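PDB 1E5F: methionine gamma-lyase from Trichomonas vaginalis, which belongs to the Cys/Met metabolism family of pyridoxal-phosphate-dependent enzymes and holds bound pyridoxal-5'-phosphate. Local coordinates for residues L161-M166 with H298-K303. Sequence-based numbering, arbitrary orientation.
With SO4 (sulfate ion), chain E.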
loop_
_atom_site.group_PDB
_atom_site.type_symbol
_atom_site.label_atom_id
_atom_site.label_comp_id
_atom_site.label_asym_id
_atom_site.label_seq_id
_atom_site.Cartn_x
_atom_site.Cartn_y
_atom_site.Cartn_z
ATOM N N LEU A 161 -20.235 5.422 29.019
ATOM C CA LEU A 161 -21.221 4.537 28.538
ATOM C C LEU A 161 -22.650 4.921 28.978
ATOM O O LEU A 161 -23.608 4.170 28.967
ATOM C CB LEU A 161 -20.901 3.075 28.854
ATOM C CG LEU A 161 -19.424 2.671 28.439
ATOM C CD1 LEU A 161 -19.207 1.129 28.634
ATOM C CD2 LEU A 161 -19.111 3.097 26.985
ATOM N N LYS A 162 -22.896 6.232 29.124
ATOM C CA LYS A 162 -24.256 6.678 29.460
ATOM C C LYS A 162 -25.239 6.310 28.344
ATOM O O LYS A 162 -24.846 6.495 27.178
ATOM C CB LYS A 162 -24.241 8.168 29.732
ATOM C CG LYS A 162 -25.601 8.814 29.957
ATOM C CD LYS A 162 -25.451 10.328 30.292
ATOM C CE LYS A 162 -24.831 11.124 29.152
ATOM N NZ LYS A 162 -25.167 12.603 29.403
ATOM N N ILE A 163 -26.447 5.797 28.612
ATOM C CA ILE A 163 -27.328 5.577 27.475
ATOM C C ILE A 163 -28.222 6.777 27.277
ATOM O O ILE A 163 -28.783 7.221 28.252
ATOM C CB ILE A 163 -28.155 4.286 27.732
ATOM C CG1 ILE A 163 -27.102 3.234 28.083
ATOM C CG2 ILE A 163 -29.037 3.882 26.578
ATOM C CD1 ILE A 163 -26.167 2.842 26.980
ATOM N N ILE A 164 -28.521 7.165 26.037
ATOM C CA ILE A 164 -29.303 8.299 25.793
ATOM C C ILE A 164 -30.477 7.821 24.958
ATOM O O ILE A 164 -30.279 7.082 23.997
ATOM C CB ILE A 164 -28.631 9.384 25.015
ATOM C CG1 ILE A 164 -27.560 10.093 25.844
ATOM C CG2 ILE A 164 -29.769 10.375 24.515
ATOM C CD1 ILE A 164 -26.630 10.746 24.832
ATOM N N ASP A 165 -31.673 8.195 25.348
ATOM C CA ASP A 165 -32.889 7.812 24.659
ATOM C C ASP A 165 -33.124 8.641 23.380
ATOM O O ASP A 165 -33.748 9.707 23.421
ATOM C CB ASP A 165 -34.048 8.055 25.649
ATOM C CG ASP A 165 -35.337 7.562 25.105
ATOM O OD1 ASP A 165 -35.485 7.440 23.914
ATOM O OD2 ASP A 165 -36.244 7.378 25.989
ATOM N N MET A 166 -32.737 8.099 22.265
ATOM C CA MET A 166 -32.612 8.708 20.969
ATOM C C MET A 166 -33.966 9.231 20.493
ATOM O O MET A 166 -33.991 10.393 20.122
ATOM C CB MET A 166 -32.042 7.781 19.860
ATOM C CG MET A 166 -30.483 7.985 19.963
ATOM S SD MET A 166 -29.456 6.951 18.900
ATOM C CE MET A 166 -30.048 5.345 19.051
ATOM N N HIS A 298 -30.834 0.399 30.653
ATOM C CA HIS A 298 -30.715 -0.938 30.088
ATOM C C HIS A 298 -31.905 -1.313 29.179
ATOM O O HIS A 298 -31.643 -1.868 28.102
ATOM C CB HIS A 298 -30.558 -2.087 31.106
ATOM C CG HIS A 298 -30.454 -3.423 30.435
ATOM N ND1 HIS A 298 -29.285 -3.822 29.834
ATOM C CD2 HIS A 298 -31.412 -4.466 30.261
ATOM C CE1 HIS A 298 -29.579 -4.986 29.216
ATOM N NE2 HIS A 298 -30.803 -5.443 29.503
ATOM N N ASP A 299 -33.123 -0.938 29.531
ATOM C CA ASP A 299 -34.223 -1.066 28.599
ATOM C C ASP A 299 -34.081 -0.216 27.337
ATOM O O ASP A 299 -34.512 -0.628 26.259
ATOM C CB ASP A 299 -35.419 -0.561 29.397
ATOM C CG ASP A 299 -35.648 -1.580 30.511
ATOM O OD1 ASP A 299 -36.354 -1.126 31.464
ATOM O OD2 ASP A 299 -35.128 -2.718 30.353
ATOM N N ILE A 300 -33.568 0.977 27.476
ATOM C CA ILE A 300 -33.330 1.869 26.322
ATOM C C ILE A 300 -32.175 1.283 25.502
ATOM O O ILE A 300 -32.303 1.121 24.288
ATOM C CB ILE A 300 -32.963 3.298 26.692
ATOM C CG1 ILE A 300 -34.267 4.004 27.154
ATOM C CG2 ILE A 300 -32.296 4.247 25.698
ATOM C CD1 ILE A 300 -33.647 4.857 28.339
ATOM N N ALA A 301 -31.198 0.688 26.187
ATOM C CA ALA A 301 -29.960 0.194 25.539
ATOM C C ALA A 301 -30.463 -0.996 24.725
ATOM O O ALA A 301 -30.132 -1.114 23.582
ATOM C CB ALA A 301 -28.873 -0.226 26.504
ATOM N N LYS A 302 -31.349 -1.750 25.372
ATOM C CA LYS A 302 -31.946 -2.897 24.798
ATOM C C LYS A 302 -32.831 -2.533 23.600
ATOM O O LYS A 302 -32.668 -3.173 22.561
ATOM C CB LYS A 302 -32.745 -3.727 25.777
ATOM C CG LYS A 302 -33.261 -5.091 25.423
ATOM C CD LYS A 302 -34.020 -5.564 26.694
ATOM C CE LYS A 302 -34.149 -7.088 26.617
ATOM N NZ LYS A 302 -35.342 -7.571 27.377
ATOM N N LYS A 303 -33.592 -1.466 23.615
ATOM C CA LYS A 303 -34.391 -1.192 22.404
ATOM C C LYS A 303 -33.444 -0.697 21.304
ATOM O O LYS A 303 -33.699 -0.942 20.135
ATOM C CB LYS A 303 -35.423 -0.110 22.695
HETATM S S SO4 E . -31.041 -9.002 27.329
HETATM O O1 SO4 E . -30.303 -10.289 27.236
HETATM O O2 SO4 E . -30.286 -8.010 28.140
HETATM O O3 SO4 E . -32.348 -9.190 28.065
HETATM O O4 SO4 E . -31.201 -8.453 25.924
#
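I163 and I300 adopt the same first-torsion class, CG2 anti to the backbone N and CG1 beside it (chi1 -52° and -76°), and in each residue this turns the CG2 methyl onto the partner segment. The two methyls meet at 3.4 Å, I163 CG2 to I300 CG2, tighter than ordinary van der Waals packing, while the side chains run antiparallel past one another. A301 widens the apolar patch: its CB lies 4.1 Å from both CG2 and CD1 of I163, whose longer branch turns alongside the small methyl. I163 therefore rests on two successive residues of the helix, and no polar bond joins the two segments directly.

I300 also reaches D165, at the end of the loop. Its CG2 sits 3.8 Å from D165 CA, and the D165 side chain lies roughly perpendicular to that of I300, with I300 CG1 4.1 Å from D165 OD2. The other carboxylate oxygen, OD1, caps R168 N at the start of helix 166-174, which fixes D165 as an N-cap while its CB packs against the CG2 and CD1 methyls of I300. Polar attachment comes from Q304, just past the segment, whose side-chain amide binds both I164 O and M166 N.

Elsewhere on the helix, H298 is held through ND1 by P290 O and gives NE2 to sulfate O2 at 3.0 Å, the oxygen in the ring plane but the bond bent (130°). Y308 OH also binds this ion, which probably came from the crystallisation liquor.

The principle illustrated is apolar docking of a short helix on a loop: helix 298-304, leading into the five-stranded sheet of the C-terminal domain, packs against the connection from strand 148-154 to helix 166-174, joining that domain to the large PLP-binding domain of fold-type I enzymes.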